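Local atomic coordinates of 450aa long hypothetical fmu protein (Pyrococcus horikoshii, PDB entry 2YXL), a protein that probably methylates carbon 5 of cytosine in RNA, drawing on S-adenosylmethionine as methyl donor, and is seen here with the cofactor analogue sinefungin bound. Residues I253-K258 / T275-L280; T262-A267 / E329-V334; L335-C340 / L386-S391. One frame throughout, in Å; residues are numbered along the deposited sequence.

All three contacts belong to the methyltransferase domain, and their centres lie about 12 to 15 Å apart. Along the chain, contacts 1 and 2 interlock: helix 246-255, strand 262-265 and helix 272-280 follow one another before 329-334 closes contact 2. Contact 3 comes afterwards. Contacts 2 and 3 join successive parts of strand 331-337 to its two neighbours, so strands 262-265, 331-337 and 383-389 run side by side and parallel in one sheet. Contact 1 packs helices on that sheet, with Leu-255 and Leu-277 touching Leu-335. Both strand pairings lead to sinefungin, and the second also carries Cys-390, the predicted nucleophile, so the cofactor site and the probable catalytic site share one framework.

Contact 1: residues I253-K258 / T275-L280; sequences IVLDPK and THLAEL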
loop_
_atom_site.group_PDB
_atom_site.type_symbol
_atom_site.label_atom_id
_atom_site.label_comp_id
_atom_site.label_asym_id
_atom_site.label_seq_id
_atom_site.Cartn_x
_atom_site.Cartn_y
_atom_site.Cartn_z
ATOM N N ILE A 253 -7.795 10.307 14.370
ATOM C CA ILE A 253 -7.574 11.130 15.563
ATOM C C ILE A 253 -7.882 12.604 15.275
ATOM O O ILE A 253 -8.460 13.295 16.111
ATOM C CB ILE A 253 -6.136 10.942 16.141
ATOM C CG1 ILE A 253 -5.971 9.525 16.696
ATOM C CG2 ILE A 253 -5.833 11.968 17.245
ATOM C CD1 ILE A 253 -4.534 9.020 16.727
ATOM N N VAL A 254 -7.507 13.061 14.082
ATOM C CA VAL A 254 -7.750 14.442 13.652
ATOM C C VAL A 254 -9.250 14.763 13.528
ATOM O O VAL A 254 -9.707 15.783 14.050
ATOM C CB VAL A 254 -6.980 14.767 12.338
ATOM C CG1 VAL A 254 -7.533 16.020 11.651
ATOM C CG2 VAL A 254 -5.492 14.929 12.631
ATOM N N LEU A 255 -9.998 13.886 12.856
ATOM C CA LEU A 255 -11.452 14.019 12.722
ATOM C C LEU A 255 -12.104 14.097 14.103
ATOM O O LEU A 255 -13.070 14.851 14.312
ATOM C CB LEU A 255 -12.036 12.833 11.945
ATOM C CG LEU A 255 -13.199 13.007 10.950
ATOM C CD1 LEU A 255 -14.053 11.743 10.913
ATOM C CD2 LEU A 255 -14.088 14.228 11.196
ATOM N N ASP A 256 -11.565 13.299 15.026
ATOM C CA ASP A 256 -11.930 13.324 16.443
ATOM C C ASP A 256 -13.403 12.974 16.714
ATOM O O ASP A 256 -14.160 13.814 17.203
ATOM C CB ASP A 256 -11.547 14.676 17.068
ATOM C CG ASP A 256 -11.637 14.671 18.579
ATOM O OD1 ASP A 256 -11.880 15.754 19.154
ATOM O OD2 ASP A 256 -11.466 13.592 19.193
ATOM N N PRO A 257 -13.810 11.727 16.402
ATOM C CA PRO A 257 -15.181 11.314 16.690
ATOM C C PRO A 257 -15.406 11.074 18.180
ATOM O O PRO A 257 -14.516 10.562 18.867
ATOM C CB PRO A 257 -15.323 10.010 15.902
ATOM C CG PRO A 257 -13.945 9.461 15.847
ATOM C CD PRO A 257 -13.033 10.647 15.761
ATOM N N LYS A 258 -16.585 11.450 18.669
ATOM C CA LYS A 258 -16.915 11.312 20.082
ATOM C C LYS A 258 -17.945 10.207 20.315
ATOM O O LYS A 258 -18.822 9.996 19.475
ATOM C CB LYS A 258 -17.423 12.644 20.657
ATOM C CG LYS A 258 -16.397 13.779 20.650
ATOM C CD LYS A 258 -15.098 13.375 21.354
ATOM C CE LYS A 258 -14.055 14.485 21.311
ATOM N NZ LYS A 258 -14.490 15.704 22.059
ATOM N N THR A 275 -12.386 1.032 11.860
ATOM C CA THR A 275 -12.155 0.293 13.098
ATOM C C THR A 275 -11.464 1.172 14.157
ATOM O O THR A 275 -11.652 0.971 15.359
ATOM C CB THR A 275 -11.390 -1.040 12.843
ATOM O OG1 THR A 275 -11.630 -1.949 13.923
ATOM C CG2 THR A 275 -9.891 -0.817 12.684
ATOM N N HIS A 276 -10.687 2.152 13.696
ATOM C CA HIS A 276 -10.033 3.131 14.566
ATOM C C HIS A 276 -11.036 4.162 15.097
ATOM O O HIS A 276 -10.961 4.568 16.257
ATOM C CB HIS A 276 -8.892 3.817 13.807
ATOM C CG HIS A 276 -7.935 4.577 14.676
ATOM N ND1 HIS A 276 -7.844 4.386 16.039
ATOM C CD2 HIS A 276 -6.997 5.503 14.363
ATOM C CE1 HIS A 276 -6.908 5.181 16.531
ATOM N NE2 HIS A 276 -6.378 5.867 15.534
ATOM N N LEU A 277 -11.975 4.574 14.242
ATOM C CA LEU A 277 -13.030 5.513 14.632
ATOM C C LEU A 277 -13.860 4.951 15.783
ATOM O O LEU A 277 -14.224 5.681 16.708
ATOM C CB LEU A 277 -13.939 5.847 13.443
ATOM C CG LEU A 277 -13.396 6.606 12.224
ATOM C CD1 LEU A 277 -14.366 6.476 11.057
ATOM C CD2 LEU A 277 -13.125 8.075 12.524
ATOM N N ALA A 278 -14.139 3.648 15.723
ATOM C CA ALA A 278 -14.881 2.946 16.771
ATOM C C ALA A 278 -14.151 2.926 18.121
ATOM O O ALA A 278 -14.792 2.988 19.174
ATOM C CB ALA A 278 -15.209 1.536 16.323
ATOM N N GLU A 279 -12.821 2.837 18.082
ATOM C CA GLU A 279 -11.990 2.901 19.288
ATOM C C GLU A 279 -12.121 4.258 19.966
ATOM O O GLU A 279 -12.276 4.339 21.183
ATOM C CB GLU A 279 -10.515 2.660 18.959
ATOM C CG GLU A 279 -10.163 1.249 18.531
ATOM C CD GLU A 279 -8.661 1.007 18.501
ATOM O OE1 GLU A 279 -7.976 1.305 19.508
ATOM O OE2 GLU A 279 -8.163 0.505 17.475
ATOM N N LEU A 280 -12.055 5.316 19.161
ATOM C CA LEU A 280 -12.161 6.690 19.649
ATOM C C LEU A 280 -13.554 7.019 20.182
ATOM O O LEU A 280 -13.703 7.859 21.068
ATOM C CB LEU A 280 -11.773 7.675 18.545
ATOM C CG LEU A 280 -10.305 7.651 18.114
ATOM C CD1 LEU A 280 -10.140 8.342 16.776
ATOM C CD2 LEU A 280 -9.413 8.290 19.182
#
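Pro-257 and Leu-280, with Ile-253, Leu-255, His-276 and Leu-277 around them, form an apolar packing contact between the end of helix 246-255, with the turn after it, and helix 272-280. No hydrogen bond joins the segments; shape does the work. Pro-257 and Leu-280 bury the largest areas: CG of the proline meets CD2 of Leu-277 at 3.7 Å, the two side chains crossing at about a right angle, while its CD lies 3.8 Å from CD1 of Leu-280, a methyl that also touches CG1 of Ile-253. A rigid ring suits this place just past the helix end, where Asp-256, with a positive phi of 62°, has ended the helical geometry. Leu-277 uses CD2 again, 4.1 Å from CD1 of Leu-255. At the other margin CD1 of Ile-253 approaches the His-276 ring at its edge, near the ring plane, 3.8 Å from NE2. Branched leucines fit because each can touch two partners at once: Leu-255 and Leu-277 also reach Leu-335, and Leu-277 and Pro-257 reach Val-263, both residues of strands beneath. Two helices laid together over one face of a largely parallel sheet are characteristic of the Rossmann-like fold of class I methyltransferases.

Contact 2: residues T262-A267 / E329-V334; sequences TVVDLA and EVADKV. With SFG (sinefungin), chain B.
With its CG anti to the carbonyl carbon and beside its own backbone N (chi1 -78°), Asp-332 turns its carboxylate to Thr-262, and OD1 accepts from Thr-262 N at 3.0 Å. That bond is nearly straight (170°) and uses the anti lone pair of OD1. Asp-332 N gives a second bond, to Thr-262 O at 2.9 Å, so one residue grips both backbone polar groups of the threonine. A short acidic side chain suits this corner of the chain; its other oxygen, OD2, forms a salt bridge with Lys-380. Regular parallel pairing follows, Val-264 N donating to Lys-333 O at 3.1 Å in the carbonyl plane. This is the pairing of strands 262-265 and 331-337 in the Rossmann-like sheet, and beta-branched valines suit its extended backbone. Val-264 and Val-334 lie side by side, pointing the same way, with CB of the first 3.8 Å from CG2 of the second; CG2 of Val-264 also reaches Ala-331 CB. On the opposite face of the sheet, Val-263 CG2 touches Lys-333 CG, and the bent lysine chain carries NZ on to Leu-255 O. Beyond the strand, Ala-267 O accepts from the amino N of sinefungin at 2.9 Å, while its small CB rests 3.4 Å from the ribose O4'.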
loop_
_atom_site.group_PDB
_atom_site.type_symbol
_atom_site.label_atom_id
_atom_site.label_comp_id
_atom_site.label_asym_id
_atom_site.label_seq_id
_atom_site.Cartn_x
_atom_site.Cartn_y
_atom_site.Cartn_z
ATOM N N THR A 262 -23.018 10.001 15.533
ATOM C CA THR A 262 -23.253 9.239 14.313
ATOM C C THR A 262 -22.215 9.637 13.262
ATOM O O THR A 262 -22.138 10.797 12.848
ATOM C CB THR A 262 -24.723 9.357 13.803
ATOM O OG1 THR A 262 -24.793 9.003 12.415
ATOM C CG2 THR A 262 -25.274 10.767 13.999
ATOM N N VAL A 263 -21.403 8.663 12.865
ATOM C CA VAL A 263 -20.265 8.899 11.985
ATOM C C VAL A 263 -20.413 8.119 10.679
ATOM O O VAL A 263 -20.993 7.031 10.656
ATOM C CB VAL A 263 -18.923 8.539 12.699
ATOM C CG1 VAL A 263 -17.729 8.634 11.751
ATOM C CG2 VAL A 263 -18.707 9.443 13.907
ATOM N N VAL A 264 -19.897 8.693 9.595
ATOM C CA VAL A 264 -19.879 8.022 8.296
ATOM C C VAL A 264 -18.445 7.853 7.790
ATOM O O VAL A 264 -17.662 8.802 7.792
ATOM C CB VAL A 264 -20.727 8.786 7.247
ATOM C CG1 VAL A 264 -20.579 8.159 5.865
ATOM C CG2 VAL A 264 -22.191 8.814 7.660
ATOM N N ASP A 265 -18.110 6.628 7.388
ATOM C CA ASP A 265 -16.865 6.343 6.679
ATOM C C ASP A 265 -17.250 6.020 5.240
ATOM O O ASP A 265 -17.703 4.914 4.939
ATOM C CB ASP A 265 -16.122 5.170 7.330
ATOM C CG ASP A 265 -14.672 5.043 6.857
ATOM O OD1 ASP A 265 -14.375 5.326 5.674
ATOM O OD2 ASP A 265 -13.823 4.641 7.681
ATOM N N LEU A 266 -17.070 7.000 4.360
ATOM C CA LEU A 266 -17.654 6.961 3.016
ATOM C C LEU A 266 -16.960 5.979 2.066
ATOM O O LEU A 266 -17.586 5.459 1.142
ATOM C CB LEU A 266 -17.697 8.373 2.426
ATOM C CG LEU A 266 -18.845 8.760 1.491
ATOM C CD1 LEU A 266 -20.222 8.377 2.046
ATOM C CD2 LEU A 266 -18.785 10.248 1.200
ATOM N N ALA A 267 -15.673 5.735 2.298
ATOM C CA ALA A 267 -14.928 4.672 1.619
ATOM C C ALA A 267 -14.118 3.938 2.687
ATOM O O ALA A 267 -13.050 4.397 3.100
ATOM C CB ALA A 267 -14.028 5.250 0.541
ATOM N N GLU A 329 -28.737 15.591 6.071
ATOM C CA GLU A 329 -27.826 16.078 7.109
ATOM C C GLU A 329 -27.945 15.230 8.376
ATOM O O GLU A 329 -28.537 15.655 9.372
ATOM C CB GLU A 329 -28.090 17.558 7.411
ATOM C CG GLU A 329 -27.800 18.504 6.249
ATOM C CD GLU A 329 -28.107 19.957 6.572
ATOM O OE1 GLU A 329 -27.333 20.836 6.141
ATOM O OE2 GLU A 329 -29.119 20.227 7.255
ATOM N N VAL A 330 -27.367 14.031 8.331
ATOM C CA VAL A 330 -27.542 13.043 9.397
ATOM C C VAL A 330 -26.237 12.684 10.130
ATOM O O VAL A 330 -26.269 12.021 11.169
ATOM C CB VAL A 330 -28.258 11.762 8.859
ATOM C CG1 VAL A 330 -27.273 10.825 8.155
ATOM C CG2 VAL A 330 -29.006 11.038 9.977
ATOM N N ALA A 331 -25.101 13.131 9.597
ATOM C CA ALA A 331 -23.799 12.761 10.155
ATOM C C ALA A 331 -23.148 13.874 10.972
ATOM O O ALA A 331 -22.954 14.988 10.478
ATOM C CB ALA A 331 -22.859 12.291 9.051
ATOM N N ASP A 332 -22.817 13.554 12.225
ATOM C CA ASP A 332 -22.070 14.455 13.105
ATOM C C ASP A 332 -20.695 14.744 12.527
ATOM O O ASP A 332 -20.207 15.869 12.597
ATOM C CB ASP A 332 -21.923 13.848 14.503
ATOM C CG ASP A 332 -23.177 13.987 15.336
ATOM O OD1 ASP A 332 -23.648 12.960 15.866
ATOM O OD2 ASP A 332 -23.692 15.118 15.464
ATOM N N LYS A 333 -20.074 13.709 11.969
ATOM C CA LYS A 333 -18.833 13.853 11.219
ATOM C C LYS A 333 -18.646 12.713 10.230
ATOM O O LYS A 333 -19.037 11.576 10.492
ATOM C CB LYS A 333 -17.618 13.981 12.146
ATOM C CG LYS A 333 -17.614 13.058 13.348
ATOM C CD LYS A 333 -16.452 13.362 14.280
ATOM C CE LYS A 333 -16.658 14.639 15.093
ATOM N NZ LYS A 333 -16.121 15.840 14.392
ATOM N N VAL A 334 -18.055 13.038 9.086
ATOM C CA VAL A 334 -17.797 12.061 8.038
ATOM C C VAL A 334 -16.313 12.017 7.681
ATOM O O VAL A 334 -15.650 13.053 7.581
ATOM C CB VAL A 334 -18.671 12.316 6.766
ATOM C CG1 VAL A 334 -18.492 13.732 6.251
ATOM C CG2 VAL A 334 -18.366 11.301 5.661
HETATM N N SFG B . -10.441 3.901 4.375
HETATM C CA SFG B . -9.976 2.534 4.080
HETATM C C SFG B . -9.117 2.003 5.247
HETATM O O SFG B . -9.026 0.764 5.374
HETATM O OXT SFG B . -8.578 2.845 5.997
HETATM C CB SFG B . -9.199 2.511 2.750
HETATM C CG SFG B . -10.117 2.863 1.564
HETATM C CD SFG B . -9.404 2.767 0.205
HETATM N NE SFG B . -8.323 3.762 0.166
HETATM C "C5'" SFG B . -10.351 3.070 -0.978
HETATM C "C4'" SFG B . -11.662 2.244 -0.982
HETATM O "O4'" SFG B . -12.645 3.058 -1.665
HETATM C "C3'" SFG B . -11.583 0.934 -1.787
HETATM O "O3'" SFG B . -11.897 -0.162 -0.917
HETATM C "C2'" SFG B . -12.657 1.088 -2.875
HETATM O "O2'" SFG B . -13.376 -0.136 -3.074
HETATM C "C1'" SFG B . -13.578 2.130 -2.250
HETATM N N9 SFG B . -14.432 2.875 -3.220
HETATM C C8 SFG B . -14.047 3.393 -4.388
HETATM N N7 SFG B . -15.080 3.999 -4.973
HETATM C C5 SFG B . -16.134 3.867 -4.173
HETATM C C6 SFG B . -17.462 4.281 -4.248
HETATM N N6 SFG B . -17.903 4.967 -5.301
HETATM N N1 SFG B . -18.297 3.978 -3.238
HETATM C C2 SFG B . -17.869 3.294 -2.184
HETATM N N3 SFG B . -16.610 2.886 -2.084
HETATM C C4 SFG B . -15.722 3.156 -3.057
#

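Contact 3: residues L335-C340 / L386-S391; sequences LLDAPC and LYTTCS. With SFG (sinefungin), chain B.
Asp-337 stands between Thr-388 and the ligand. Its CB touches both, lying 3.4 Å from the amino N of sinefungin and near Thr-388 OG1. CG, anti to the backbone N (chi1 -176°), carries the carboxylate out between hydroxyl and ligand; its turn about CB-CG (chi2 40°) gives OD1 to one and OD2 to the other. OD1 accepts a hydrogen bond from Thr-388 OG1 at 2.8 Å, met on its anti side and out of plane; OD2 accepts from the sinefungin N at 2.7 Å and forms a salt bridge with Lys-273. The threonine hydroxyl thus steadies, as second shell, a carboxylate suited to a cationic amino group. Two residues on, Pro-339 sets CG 3.4 Å from C8 of the adenine. In the loops past the strands, Cys-340 SG lies 3.6 Å from SG of Cys-390, the predicted nucleophile, and takes a weak hydrogen bond from Cys-390 N; these are the RsmB/NOP Pro-Cys and Thr-Cys cysteines. On the sheet face opposite Asp-337 and Thr-388, Leu-336 CD2 meets the edge of the Tyr-387 ring. Segments 335-337 and 386-389 run parallel, their directions differing by 13°, joined by Leu-336 N to Leu-386 O, Thr-388 N to Leu-336 O and Ala-338 N to Thr-388 O. Strand 262-265 lies beyond 331-337 and 441-447 beyond 383-389; helix 246-255 packs on the face of Leu-335, Leu-386 and Thr-388, helix 361-376 on that of Tyr-387.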
loop_
_atom_site.group_PDB
_atom_site.type_symbol
_atom_site.label_atom_id
_atom_site.label_comp_id
_atom_site.label_asym_id
_atom_site.label_seq_id
_atom_site.Cartn_x
_atom_site.Cartn_y
_atom_site.Cartn_z
ATOM N N LEU A 335 -15.805 10.802 7.510
ATOM C CA LEU A 335 -14.467 10.588 6.995
ATOM C C LEU A 335 -14.552 10.138 5.544
ATOM O O LEU A 335 -15.223 9.151 5.225
ATOM C CB LEU A 335 -13.722 9.543 7.835
ATOM C CG LEU A 335 -12.410 8.976 7.277
ATOM C CD1 LEU A 335 -11.293 10.010 7.302
ATOM C CD2 LEU A 335 -12.007 7.724 8.036
ATOM N N LEU A 336 -13.885 10.882 4.669
ATOM C CA LEU A 336 -13.708 10.452 3.294
ATOM C C LEU A 336 -12.235 10.146 3.040
ATOM O O LEU A 336 -11.455 11.019 2.641
ATOM C CB LEU A 336 -14.265 11.484 2.298
ATOM C CG LEU A 336 -14.159 11.209 0.788
ATOM C CD1 LEU A 336 -14.622 9.802 0.404
ATOM C CD2 LEU A 336 -14.930 12.256 -0.005
ATOM N N ASP A 337 -11.858 8.900 3.309
ATOM C CA ASP A 337 -10.543 8.406 2.945
ATOM C C ASP A 337 -10.669 7.919 1.510
ATOM O O ASP A 337 -10.881 6.732 1.249
ATOM C CB ASP A 337 -10.085 7.296 3.894
ATOM C CG ASP A 337 -8.677 6.815 3.593
ATOM O OD1 ASP A 337 -7.800 7.655 3.288
ATOM O OD2 ASP A 337 -8.442 5.590 3.666
ATOM N N ALA A 338 -10.543 8.872 0.591
ATOM C CA ALA A 338 -10.952 8.701 -0.799
ATOM C C ALA A 338 -10.120 7.684 -1.560
ATOM O O ALA A 338 -8.909 7.601 -1.356
ATOM C CB ALA A 338 -10.924 10.045 -1.517
ATOM N N PRO A 339 -10.769 6.901 -2.444
ATOM C CA PRO A 339 -10.009 6.092 -3.386
ATOM C C PRO A 339 -9.096 7.014 -4.178
ATOM O O PRO A 339 -9.519 8.101 -4.583
ATOM C CB PRO A 339 -11.091 5.488 -4.294
ATOM C CG PRO A 339 -12.313 6.311 -4.055
ATOM C CD PRO A 339 -12.220 6.725 -2.628
ATOM N N CYS A 340 -7.847 6.605 -4.368
ATOM C CA CYS A 340 -6.858 7.477 -4.985
ATOM C C CYS A 340 -5.794 6.689 -5.735
ATOM O O CYS A 340 -5.862 5.461 -5.811
ATOM C CB CYS A 340 -6.221 8.386 -3.927
ATOM S SG CYS A 340 -5.224 7.520 -2.704
ATOM N N LEU A 386 -13.587 15.235 7.154
ATOM C CA LEU A 386 -12.165 15.054 6.880
ATOM C C LEU A 386 -11.962 14.335 5.560
ATOM O O LEU A 386 -12.510 13.255 5.332
ATOM C CB LEU A 386 -11.439 14.318 8.014
ATOM C CG LEU A 386 -9.959 13.975 7.761
ATOM C CD1 LEU A 386 -9.056 15.211 7.713
ATOM C CD2 LEU A 386 -9.451 12.985 8.795
ATOM N N TYR A 387 -11.179 14.963 4.692
ATOM C CA TYR A 387 -10.815 14.383 3.417
ATOM C C TYR A 387 -9.348 13.965 3.475
ATOM O O TYR A 387 -8.476 14.765 3.826
ATOM C CB TYR A 387 -11.061 15.399 2.299
ATOM C CG TYR A 387 -10.619 14.960 0.921
ATOM C CD1 TYR A 387 -11.444 14.168 0.118
ATOM C CD2 TYR A 387 -9.388 15.361 0.408
ATOM C CE1 TYR A 387 -11.048 13.777 -1.162
ATOM C CE2 TYR A 387 -8.981 14.974 -0.870
ATOM C CZ TYR A 387 -9.816 14.185 -1.646
ATOM O OH TYR A 387 -9.405 13.799 -2.900
ATOM N N THR A 388 -9.088 12.701 3.158
ATOM C CA THR A 388 -7.721 12.194 3.099
ATOM C C THR A 388 -7.515 11.336 1.869
ATOM O O THR A 388 -8.435 10.655 1.415
ATOM C CB THR A 388 -7.326 11.341 4.342
ATOM O OG1 THR A 388 -8.193 10.206 4.456
ATOM C CG2 THR A 388 -7.369 12.152 5.621
ATOM N N THR A 389 -6.302 11.405 1.328
ATOM C CA THR A 389 -5.809 10.443 0.350
ATOM C C THR A 389 -4.407 10.009 0.772
ATOM O O THR A 389 -3.747 10.686 1.569
ATOM C CB THR A 389 -5.715 11.037 -1.078
ATOM O OG1 THR A 389 -4.594 11.929 -1.155
ATOM C CG2 THR A 389 -7.000 11.774 -1.472
ATOM N N CYS A 390 -3.956 8.877 0.242
ATOM C CA CYS A 390 -2.552 8.507 0.359
ATOM C C CYS A 390 -1.864 8.761 -0.980
ATOM O O CYS A 390 -1.126 7.925 -1.495
ATOM C CB CYS A 390 -2.392 7.064 0.834
ATOM S SG CYS A 390 -3.388 5.890 -0.074
ATOM N N SER A 391 -2.135 9.940 -1.534
ATOM C CA SER A 391 -1.549 10.387 -2.789
ATOM C C SER A 391 -0.738 11.654 -2.545
ATOM O O SER A 391 -1.047 12.431 -1.642
ATOM C CB SER A 391 -2.645 10.652 -3.822
ATOM O OG SER A 391 -2.125 11.320 -4.959
HETATM N N SFG B . -10.441 3.901 4.375
HETATM C CA SFG B . -9.976 2.534 4.080
HETATM C C SFG B . -9.117 2.003 5.247
HETATM O O SFG B . -9.026 0.764 5.374
HETATM O OXT SFG B . -8.578 2.845 5.997
HETATM C CB SFG B . -9.199 2.511 2.750
HETATM C CG SFG B . -10.117 2.863 1.564
HETATM C CD SFG B . -9.404 2.767 0.205
HETATM N NE SFG B . -8.323 3.762 0.166
HETATM C "C5'" SFG B . -10.351 3.070 -0.978
HETATM C "C4'" SFG B . -11.662 2.244 -0.982
HETATM O "O4'" SFG B . -12.645 3.058 -1.665
HETATM C "C3'" SFG B . -11.583 0.934 -1.787
HETATM O "O3'" SFG B . -11.897 -0.162 -0.917
HETATM C "C2'" SFG B . -12.657 1.088 -2.875
HETATM O "O2'" SFG B . -13.376 -0.136 -3.074
HETATM C "C1'" SFG B . -13.578 2.130 -2.250
HETATM N N9 SFG B . -14.432 2.875 -3.220
HETATM C C8 SFG B . -14.047 3.393 -4.388
HETATM N N7 SFG B . -15.080 3.999 -4.973
HETATM C C5 SFG B . -16.134 3.867 -4.173
HETATM C C6 SFG B . -17.462 4.281 -4.248
HETATM N N6 SFG B . -17.903 4.967 -5.301
HETATM N N1 SFG B . -18.297 3.978 -3.238
HETATM C C2 SFG B . -17.869 3.294 -2.184
HETATM N N3 SFG B . -16.610 2.886 -2.084
HETATM C C4 SFG B . -15.722 3.156 -3.057
#